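Phenol hydroxylase component phN (Pseudomonas stutzeri, PDB 3U52) probably activates dioxygen at a diiron centre to hydroxylate phenol, as the oxygenase subunit of a bacterial multicomponent monooxygenase. Local coordinates at residues L56-Y61 and M133-D137; K287-E293 and W360-Y365; Q421-E425 and F440-P444. All blocks are in the same frame, centred on the assembly; numbering follows the deposited sequence.

Contact 1: L56-Y61 and M133-D137; sequences LTMDAY and MQAID
Tyr61 OH donates a hydrogen bond to Asp137 OD1, 2.6 Å away, in a contact between the first turn of helix 58-81 and helix 125-155, which carries iron ligands of the helical diiron hydroxylase fold. The hydroxyl arrives almost in line with the CG–OD1 bond, and the oxygen sits at the ring edge. Ring and carboxylate planes are only 19° apart, so the two flat groups lie nearly in one plane. Along the ring, on the CD2–CE2 edge, the side chain of Met133 runs past Tyr61 in the opposite sense. The sulfur comes in obliquely, SD lying 3.7 Å from CD2 of Tyr61, a Met-aromatic contact that suits a thioether, polarisable and without hydrogen-bonding demands. Just ahead of the helix, Leu56 crosses Met133 at about a right angle, its CD1 3.9 Å from SD, while its carbonyl O lies 3.4 Å from the terminal CE of Met133. On the hydroxyl side Ile136 brings its CG2 methyl to 3.5 Å from Tyr61 OH. Tyrosine thus supplies both a greasy flank and a polar end in a buried place. With CG trans to the backbone N (chi1 -179°), its ring is carried toward helix 125-155.

Farther out, Tyr61 OH is also hydrogen-bonded to an aromatic side chain of another protein's chain, so the chain of bonds reaches a subunit interface. A phenylalanine in its place would probably leave Asp137 OD1 without this donor and break the bond to the neighbouring chain's aromatic side chain. Asp137 is itself a second-shell residue linking Tyr61 to the metal site: its OD2 is held by a salt bridge to Arg235 NH2 and a hydrogen bond to NE2 of the iron ligand His236.

Contact 2: K287-E293 and W360-Y365; sequences KVMSWSE and WMSEKY
Lys287 turns sharply at its second torsion (chi2 -65°), and this bend lays its methylenes flat on the indole of Trp360. That indole is swung out from its helix by a trans first torsion (chi1 178°) to receive them. The resulting CH-pi contact is well centred: Lys287 CG stands 3.6 Å from the centroid of the six-membered ring, 11° off its normal, and CB approaches CZ2 to 3.6 Å. Lysine suits the place because its long apolar stem can cover a ring while the amino group goes on to other partners, here Glu357 through a salt bridge and the carbonyl oxygens of Asp281 and Leu284. The opposite face of the indole is covered, toward its rim, by CG of Lys364 from the same helix, and Ser290 CA comes 3.7 Å from Trp360 CH2.

Ser290 and Glu293 form a capping box at the start of helix 291-310: Glu293 N donates to Ser290 OG, and Ser290 N returns a bond to Glu293 OE1. The box leaves the second carboxylate oxygen for helix 355-364. Lys364 NZ makes a salt bridge there, 2.9 Å from Glu293 OE2, meeting it on the syn side, and the two side chains cross nearly at right angles. A water joins Ser290 OG to the carbonyl O of Lys364.

Tyr365, just past the end of helix 355-364, reaches the same helix start, where Ser292 N donates to its OH across 3.2 Å. A weak hydrogen bond ties that hydroxyl to Asp281 as well, and Ser292 CB packs 3.6 Å from Tyr365 CE2.

Contact 3: Q421-E425 and F440-P444; sequences QIEHE and FKHEP
His424 and Phe440 meet as a T-shaped aromatic pair, within the YHS domain, where a two-stranded antiparallel hairpin packs against the short helix 434-442. The ring planes stand at 90° with centroids 5.9 Å apart, and it is Phe440 that presents its edge to the face of His424. The nearest atoms are His424 CB and Phe440 CE2, at 4.2 Å. Because CG lies opposite the backbone N (chi1 -175°), the imidazole extends toward the helix end.

CH-pi contact comes from Pro444, which crosses the histidine at about a right angle on the same side as Phe440. Its CB lies over the imidazole face, 3.7 Å from the ring centroid, and its CG reaches 3.4 Å from His424 NE2. Proline is apt here, since its rigid pyrrolidine ring holds CB and CG together against the imidazole. Its CA covers one face of Phe440. The other face of His424 carries the CG of Glu425.

No hydrogen bond spans the two segments, and the remaining contacts are apolar. Phe440 is buried among Tyr429 and Phe431 of the partner strand, and its side chain lies about 9 Å from the zinc ion, whose ligands include Cys432 and Cys436. Beta-branched Ile422, well suited to a strand, sets its CG2 4.3 Å from Phe440 CE2, while its CD1 comes 4.5 Å from the aliphatic CD of Lys441.

Overall arrangement
From the N terminus, contact 1 closes first, its two segments joined by a mostly helical excursion that brings the start of helix 58-81 against helix 125-155, one of the iron-bearing helices. The chain then passes through helices 187-216, 220-250 and 254-283 before contact 2 opens. This one closes a second, largely helical loop and fastens the start of helix 291-310 to the end of helix 355-364. Contact 3 follows with the shortest loop, the second hairpin strand and most of helix 434-442, with two of the four zinc cysteines. The three are in series, neither nested nor crossed. Their centres lie about 37 to 42 Å apart, so they tie separate regions of the subunit.

Contact 1: L56-Y61 and M133-D137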
loop_
_atom_site.group_PDB
_atom_site.type_symbol
_atom_site.label_atom_id
_atom_site.label_comp_id
_atom_site.label_asym_id
_atom_site.label_seq_id
_atom_site.Cartn_x
_atom_site.Cartn_y
_atom_site.Cartn_z
ATOM N N LEU A 56 3.410 17.530 -18.413
ATOM C CA LEU A 56 4.049 16.967 -17.247
ATOM C C LEU A 56 5.561 16.982 -17.377
ATOM O O LEU A 56 6.137 16.233 -18.181
ATOM C CB LEU A 56 3.640 15.505 -17.127
ATOM C CG LEU A 56 2.564 15.002 -16.187
ATOM C CD1 LEU A 56 2.583 13.479 -16.370
ATOM C CD2 LEU A 56 2.868 15.364 -14.745
ATOM N N THR A 57 6.229 17.798 -16.596
ATOM C CA THR A 57 7.683 17.755 -16.662
ATOM C C THR A 57 8.172 16.480 -15.954
ATOM O O THR A 57 7.366 15.796 -15.299
ATOM C CB THR A 57 8.311 19.019 -16.093
ATOM O OG1 THR A 57 7.791 19.224 -14.780
ATOM C CG2 THR A 57 8.004 20.215 -16.979
ATOM N N MET A 58 9.436 16.106 -16.153
ATOM C CA MET A 58 9.915 14.835 -15.623
ATOM C C MET A 58 9.841 14.747 -14.081
ATOM O O MET A 58 9.532 13.690 -13.553
ATOM C CB MET A 58 11.318 14.487 -16.108
ATOM C CG MET A 58 11.362 13.981 -17.545
ATOM S SD MET A 58 10.137 12.696 -17.915
ATOM C CE MET A 58 10.355 11.439 -16.694
ATOM N N ASP A 59 10.115 15.852 -13.385
ATOM C CA ASP A 59 10.094 15.875 -11.903
ATOM C C ASP A 59 8.712 15.441 -11.404
ATOM O O ASP A 59 8.611 14.561 -10.567
ATOM C CB ASP A 59 10.473 17.284 -11.346
ATOM C CG ASP A 59 9.580 18.416 -11.887
ATOM O OD1 ASP A 59 9.496 18.603 -13.115
ATOM O OD2 ASP A 59 8.927 19.145 -11.095
ATOM N N ALA A 60 7.667 16.047 -11.967
ATOM C CA ALA A 60 6.275 15.773 -11.616
ATOM C C ALA A 60 5.820 14.368 -12.029
ATOM O O ALA A 60 5.054 13.732 -11.294
ATOM C CB ALA A 60 5.405 16.789 -12.298
ATOM N N TYR A 61 6.297 13.883 -13.193
ATOM C CA TYR A 61 6.047 12.483 -13.630
ATOM C C TYR A 61 6.595 11.482 -12.575
ATOM O O TYR A 61 5.856 10.619 -12.066
ATOM C CB TYR A 61 6.649 12.219 -15.028
ATOM C CG TYR A 61 6.379 10.802 -15.516
ATOM C CD1 TYR A 61 7.284 9.756 -15.237
ATOM C CD2 TYR A 61 5.207 10.512 -16.203
ATOM C CE1 TYR A 61 7.023 8.432 -15.628
ATOM C CE2 TYR A 61 4.926 9.167 -16.620
ATOM C CZ TYR A 61 5.839 8.154 -16.323
ATOM O OH TYR A 61 5.576 6.847 -16.706
ATOM N N MET A 133 6.670 9.419 -23.292
ATOM C CA MET A 133 6.006 9.240 -21.992
ATOM C C MET A 133 5.008 8.086 -22.081
ATOM O O MET A 133 4.921 7.284 -21.148
ATOM C CB MET A 133 5.325 10.491 -21.555
ATOM C CG MET A 133 5.354 10.588 -20.030
ATOM S SD MET A 133 4.630 12.175 -19.439
ATOM C CE MET A 133 6.125 13.195 -19.594
ATOM N N GLN A 134 4.331 7.948 -23.239
ATOM C CA GLN A 134 3.486 6.787 -23.472
ATOM C C GLN A 134 4.308 5.472 -23.463
ATOM O O GLN A 134 3.950 4.507 -22.791
ATOM C CB GLN A 134 2.656 6.938 -24.761
ATOM C CG GLN A 134 1.921 5.683 -25.078
ATOM C CD GLN A 134 0.460 5.876 -25.308
ATOM O OE1 GLN A 134 -0.018 6.994 -25.522
ATOM N NE2 GLN A 134 -0.285 4.764 -25.253
ATOM N N ALA A 135 5.454 5.467 -24.133
ATOM C CA ALA A 135 6.319 4.282 -24.108
ATOM C C ALA A 135 6.664 3.808 -22.687
ATOM O O ALA A 135 6.560 2.602 -22.369
ATOM C CB ALA A 135 7.619 4.564 -24.896
ATOM N N ILE A 136 7.095 4.721 -21.830
ATOM C CA ILE A 136 7.507 4.264 -20.493
ATOM C C ILE A 136 6.251 3.881 -19.640
ATOM O O ILE A 136 6.331 3.006 -18.785
ATOM C CB ILE A 136 8.468 5.263 -19.810
ATOM C CG1 ILE A 136 9.145 4.618 -18.597
ATOM C CG2 ILE A 136 7.677 6.492 -19.425
ATOM C CD1 ILE A 136 10.227 5.520 -17.915
ATOM N N ASP A 137 5.088 4.496 -19.878
ATOM C CA ASP A 137 3.843 3.973 -19.263
ATOM C C ASP A 137 3.506 2.548 -19.691
ATOM O O ASP A 137 2.999 1.747 -18.887
ATOM C CB ASP A 137 2.618 4.856 -19.595
ATOM C CG ASP A 137 2.703 6.271 -19.067
ATOM O OD1 ASP A 137 3.470 6.633 -18.130
ATOM O OD2 ASP A 137 1.956 7.091 -19.654
#

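Contact 2: K287-E293 and W360-Y365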
loop_
_atom_site.group_PDB
_atom_site.type_symbol
_atom_site.label_atom_id
_atom_site.label_comp_id
_atom_site.label_asym_id
_atom_site.label_seq_id
_atom_site.Cartn_x
_atom_site.Cartn_y
_atom_site.Cartn_z
ATOM N N LYS A 287 -21.380 -11.455 -13.779
ATOM C CA LYS A 287 -21.410 -10.694 -15.020
ATOM C C LYS A 287 -21.439 -9.201 -14.730
ATOM O O LYS A 287 -22.078 -8.770 -13.765
ATOM C CB LYS A 287 -22.654 -11.040 -15.874
ATOM C CG LYS A 287 -22.945 -12.530 -16.104
ATOM C CD LYS A 287 -21.846 -13.270 -16.941
ATOM C CE LYS A 287 -22.098 -14.796 -16.916
ATOM N NZ LYS A 287 -20.927 -15.550 -17.559
ATOM N N VAL A 288 -20.765 -8.423 -15.566
ATOM C CA VAL A 288 -20.778 -6.952 -15.480
ATOM C C VAL A 288 -21.904 -6.412 -16.386
ATOM O O VAL A 288 -22.838 -5.734 -15.944
ATOM C CB VAL A 288 -19.411 -6.324 -15.916
ATOM C CG1 VAL A 288 -19.416 -4.777 -15.692
ATOM C CG2 VAL A 288 -18.266 -6.942 -15.152
ATOM N N MET A 289 -21.793 -6.705 -17.661
ATOM C CA MET A 289 -22.780 -6.317 -18.662
ATOM C C MET A 289 -22.513 -7.264 -19.822
ATOM O O MET A 289 -21.520 -8.011 -19.780
ATOM C CB MET A 289 -22.624 -4.864 -19.101
ATOM C CG MET A 289 -21.364 -4.565 -19.896
ATOM S SD MET A 289 -21.026 -2.789 -20.121
ATOM C CE MET A 289 -19.485 -2.783 -19.192
ATOM N N SER A 290 -23.391 -7.288 -20.807
ATOM C CA SER A 290 -23.148 -8.194 -21.917
ATOM C C SER A 290 -22.239 -7.503 -22.918
ATOM O O SER A 290 -22.114 -6.266 -22.895
ATOM C CB SER A 290 -24.459 -8.574 -22.593
ATOM O OG SER A 290 -25.088 -7.419 -23.149
ATOM N N TRP A 291 -21.640 -8.272 -23.834
ATOM C CA TRP A 291 -20.873 -7.664 -24.927
ATOM C C TRP A 291 -21.765 -6.730 -25.728
ATOM O O TRP A 291 -21.372 -5.629 -26.131
ATOM C CB TRP A 291 -20.312 -8.734 -25.866
ATOM C CG TRP A 291 -19.775 -8.127 -27.150
ATOM C CD1 TRP A 291 -20.341 -8.174 -28.365
ATOM C CD2 TRP A 291 -18.552 -7.380 -27.296
ATOM N NE1 TRP A 291 -19.557 -7.496 -29.291
ATOM C CE2 TRP A 291 -18.448 -7.007 -28.650
ATOM C CE3 TRP A 291 -17.544 -6.983 -26.405
ATOM C CZ2 TRP A 291 -17.357 -6.267 -29.147
ATOM C CZ3 TRP A 291 -16.463 -6.260 -26.892
ATOM C CH2 TRP A 291 -16.375 -5.916 -28.246
ATOM N N SER A 292 -22.999 -7.148 -25.961
ATOM C CA SER A 292 -23.900 -6.346 -26.762
ATOM C C SER A 292 -24.125 -4.917 -26.109
ATOM O O SER A 292 -24.051 -3.859 -26.771
ATOM C CB SER A 292 -25.203 -7.140 -26.879
ATOM O OG SER A 292 -26.150 -6.332 -27.527
ATOM N N GLU A 293 -24.312 -4.887 -24.792
ATOM C CA GLU A 293 -24.456 -3.624 -24.061
ATOM C C GLU A 293 -23.171 -2.792 -24.071
ATOM O O GLU A 293 -23.248 -1.571 -24.165
ATOM C CB GLU A 293 -24.850 -3.883 -22.589
ATOM C CG GLU A 293 -26.336 -4.253 -22.371
ATOM C CD GLU A 293 -26.623 -4.886 -21.006
ATOM O OE1 GLU A 293 -25.689 -5.394 -20.334
ATOM O OE2 GLU A 293 -27.814 -4.867 -20.593
ATOM N N TRP A 360 -29.568 -15.693 -18.102
ATOM C CA TRP A 360 -29.006 -14.315 -18.283
ATOM C C TRP A 360 -28.731 -14.052 -19.758
ATOM O O TRP A 360 -29.084 -13.020 -20.296
ATOM C CB TRP A 360 -27.721 -14.136 -17.456
ATOM C CG TRP A 360 -27.000 -12.765 -17.595
ATOM C CD1 TRP A 360 -27.258 -11.637 -16.892
ATOM C CD2 TRP A 360 -25.894 -12.449 -18.462
ATOM N NE1 TRP A 360 -26.388 -10.610 -17.265
ATOM C CE2 TRP A 360 -25.542 -11.094 -18.230
ATOM C CE3 TRP A 360 -25.148 -13.188 -19.394
ATOM C CZ2 TRP A 360 -24.499 -10.464 -18.910
ATOM C CZ3 TRP A 360 -24.096 -12.540 -20.093
ATOM C CH2 TRP A 360 -23.786 -11.205 -19.833
ATOM N N MET A 361 -28.119 -15.016 -20.440
ATOM C CA MET A 361 -27.931 -14.887 -21.915
ATOM C C MET A 361 -29.195 -14.703 -22.768
ATOM O O MET A 361 -29.180 -13.879 -23.672
ATOM C CB MET A 361 -27.121 -16.055 -22.476
ATOM C CG MET A 361 -25.736 -15.659 -22.898
ATOM S SD MET A 361 -24.450 -16.444 -21.965
ATOM C CE MET A 361 -24.616 -18.152 -22.394
ATOM N N SER A 362 -30.258 -15.467 -22.477
ATOM C CA SER A 362 -31.573 -15.318 -23.126
ATOM C C SER A 362 -32.131 -13.874 -22.997
ATOM O O SER A 362 -32.638 -13.297 -23.961
ATOM C CB SER A 362 -32.568 -16.293 -22.479
ATOM O OG SER A 362 -32.128 -17.623 -22.590
ATOM N N GLU A 363 -32.012 -13.311 -21.800
ATOM C CA GLU A 363 -32.371 -11.920 -21.503
ATOM C C GLU A 363 -31.485 -10.871 -22.207
ATOM O O GLU A 363 -31.989 -9.925 -22.807
ATOM C CB GLU A 363 -32.321 -11.744 -19.982
ATOM C CG GLU A 363 -33.009 -10.537 -19.430
ATOM C CD GLU A 363 -32.752 -10.441 -17.931
ATOM O OE1 GLU A 363 -33.452 -11.157 -17.154
ATOM O OE2 GLU A 363 -31.820 -9.676 -17.541
ATOM N N LYS A 364 -30.173 -11.039 -22.158
ATOM C CA LYS A 364 -29.280 -10.092 -22.854
ATOM C C LYS A 364 -29.301 -10.224 -24.382
ATOM O O LYS A 364 -29.022 -9.251 -25.084
ATOM C CB LYS A 364 -27.852 -10.185 -22.296
ATOM C CG LYS A 364 -27.700 -9.828 -20.769
ATOM C CD LYS A 364 -28.226 -8.443 -20.442
ATOM C CE LYS A 364 -28.159 -8.124 -18.962
ATOM N NZ LYS A 364 -28.814 -6.802 -18.753
ATOM N N TYR A 365 -29.623 -11.426 -24.881
ATOM C CA TYR A 365 -29.651 -11.754 -26.304
ATOM C C TYR A 365 -31.035 -12.305 -26.747
ATOM O O TYR A 365 -31.158 -13.487 -27.135
ATOM C CB TYR A 365 -28.509 -12.741 -26.636
ATOM C CG TYR A 365 -27.172 -12.130 -26.403
ATOM C CD1 TYR A 365 -26.511 -12.311 -25.197
ATOM C CD2 TYR A 365 -26.569 -11.326 -27.364
ATOM C CE1 TYR A 365 -25.270 -11.696 -24.951
ATOM C CE2 TYR A 365 -25.303 -10.744 -27.123
ATOM C CZ TYR A 365 -24.684 -10.922 -25.923
ATOM O OH TYR A 365 -23.450 -10.351 -25.649
HETATM O O HOH W 1 -27.565 -7.247 -24.083
HETATM O O HOH W 2 -26.072 -5.281 -17.501
#

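Contact 3: Q421-E425 and F440-P444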
loop_
_atom_site.group_PDB
_atom_site.type_symbol
_atom_site.label_atom_id
_atom_site.label_comp_id
_atom_site.label_asym_id
_atom_site.label_seq_id
_atom_site.Cartn_x
_atom_site.Cartn_y
_atom_site.Cartn_z
ATOM N N GLN A 421 -13.099 -15.473 -50.694
ATOM C CA GLN A 421 -11.818 -15.971 -51.244
ATOM C C GLN A 421 -11.487 -15.227 -52.508
ATOM O O GLN A 421 -12.375 -14.693 -53.196
ATOM C CB GLN A 421 -11.772 -17.502 -51.463
ATOM C CG GLN A 421 -12.519 -18.070 -52.677
ATOM C CD GLN A 421 -12.401 -19.568 -52.761
ATOM O OE1 GLN A 421 -13.268 -20.287 -52.264
ATOM N NE2 GLN A 421 -11.316 -20.056 -53.354
ATOM N N ILE A 422 -10.208 -15.182 -52.803
ATOM C CA ILE A 422 -9.723 -14.392 -53.908
ATOM C C ILE A 422 -8.572 -15.180 -54.536
ATOM O O ILE A 422 -8.078 -16.135 -53.941
ATOM C CB ILE A 422 -9.363 -12.964 -53.370
ATOM C CG1 ILE A 422 -10.173 -11.842 -54.054
ATOM C CG2 ILE A 422 -7.869 -12.780 -52.993
ATOM C CD1 ILE A 422 -9.502 -11.077 -55.261
ATOM N N GLU A 423 -8.230 -14.830 -55.771
ATOM C CA GLU A 423 -6.995 -15.251 -56.403
ATOM C C GLU A 423 -6.117 -14.027 -56.500
ATOM O O GLU A 423 -6.565 -12.953 -56.928
ATOM C CB GLU A 423 -7.266 -15.782 -57.802
ATOM C CG GLU A 423 -8.126 -16.977 -57.793
ATOM C CD GLU A 423 -8.344 -17.513 -59.178
ATOM O OE1 GLU A 423 -7.350 -18.007 -59.792
ATOM O OE2 GLU A 423 -9.508 -17.442 -59.647
ATOM N N HIS A 424 -4.889 -14.173 -56.027
ATOM C CA HIS A 424 -3.922 -13.104 -56.159
ATOM C C HIS A 424 -2.607 -13.662 -56.717
ATOM O O HIS A 424 -1.922 -14.454 -56.039
ATOM C CB HIS A 424 -3.644 -12.433 -54.815
ATOM C CG HIS A 424 -2.737 -11.254 -54.928
ATOM N ND1 HIS A 424 -1.404 -11.305 -54.585
ATOM C CD2 HIS A 424 -2.966 -9.995 -55.382
ATOM C CE1 HIS A 424 -0.839 -10.134 -54.830
ATOM N NE2 HIS A 424 -1.766 -9.319 -55.305
ATOM N N GLU A 425 -2.271 -13.223 -57.935
ATOM C CA GLU A 425 -1.081 -13.652 -58.671
ATOM C C GLU A 425 -0.904 -15.155 -58.658
ATOM O O GLU A 425 0.169 -15.660 -58.362
ATOM C CB GLU A 425 0.171 -12.898 -58.173
ATOM C CG GLU A 425 -0.126 -11.388 -58.148
ATOM C CD GLU A 425 1.101 -10.484 -58.106
ATOM O OE1 GLU A 425 0.933 -9.252 -58.299
ATOM O OE2 GLU A 425 2.223 -10.997 -57.934
ATOM N N PHE A 440 -6.820 -6.889 -47.242
ATOM C CA PHE A 440 -5.808 -7.695 -47.981
ATOM C C PHE A 440 -5.614 -7.102 -49.376
ATOM O O PHE A 440 -4.483 -6.998 -49.879
ATOM C CB PHE A 440 -6.262 -9.135 -48.086
ATOM C CG PHE A 440 -5.347 -10.003 -48.906
ATOM C CD1 PHE A 440 -4.360 -10.729 -48.285
ATOM C CD2 PHE A 440 -5.453 -10.056 -50.308
ATOM C CE1 PHE A 440 -3.484 -11.544 -49.023
ATOM C CE2 PHE A 440 -4.595 -10.868 -51.063
ATOM C CZ PHE A 440 -3.590 -11.597 -50.413
ATOM N N LYS A 441 -6.705 -6.701 -50.008
ATOM C CA LYS A 441 -6.656 -6.212 -51.395
ATOM C C LYS A 441 -5.870 -4.928 -51.531
ATOM O O LYS A 441 -5.234 -4.711 -52.565
ATOM C CB LYS A 441 -8.058 -6.047 -51.994
ATOM C CG LYS A 441 -8.749 -7.395 -52.191
ATOM C CD LYS A 441 -10.067 -7.324 -52.927
ATOM C CE LYS A 441 -10.928 -6.193 -52.419
ATOM N NZ LYS A 441 -12.327 -6.404 -52.953
ATOM N N HIS A 442 -5.903 -4.078 -50.501
ATOM C CA HIS A 442 -5.108 -2.862 -50.507
ATOM C C HIS A 442 -3.584 -3.072 -50.280
ATOM O O HIS A 442 -2.784 -2.280 -50.787
ATOM C CB HIS A 442 -5.711 -1.794 -49.571
ATOM C CG HIS A 442 -5.133 -0.422 -49.778
ATOM N ND1 HIS A 442 -4.254 0.161 -48.887
ATOM C CD2 HIS A 442 -5.293 0.473 -50.783
ATOM C CE1 HIS A 442 -3.891 1.350 -49.336
ATOM N NE2 HIS A 442 -4.506 1.565 -50.483
ATOM N N GLU A 443 -3.185 -4.141 -49.558
ATOM C CA GLU A 443 -1.785 -4.396 -49.190
ATOM C C GLU A 443 -1.448 -5.882 -49.299
ATOM O O GLU A 443 -0.984 -6.508 -48.305
ATOM C CB GLU A 443 -1.473 -3.897 -47.760
ATOM C CG GLU A 443 -1.668 -2.451 -47.547
ATOM C CD GLU A 443 -1.426 -2.043 -46.072
ATOM O OE1 GLU A 443 -0.335 -1.427 -45.848
ATOM O OE2 GLU A 443 -2.285 -2.359 -45.153
ATOM N N PRO A 444 -1.626 -6.474 -50.519
ATOM C CA PRO A 444 -1.410 -7.910 -50.539
ATOM C C PRO A 444 -0.002 -8.325 -50.190
ATOM O O PRO A 444 0.145 -9.371 -49.573
ATOM C CB PRO A 444 -1.809 -8.349 -51.981
ATOM C CG PRO A 444 -1.895 -7.099 -52.779
ATOM C CD PRO A 444 -2.036 -5.915 -51.826
#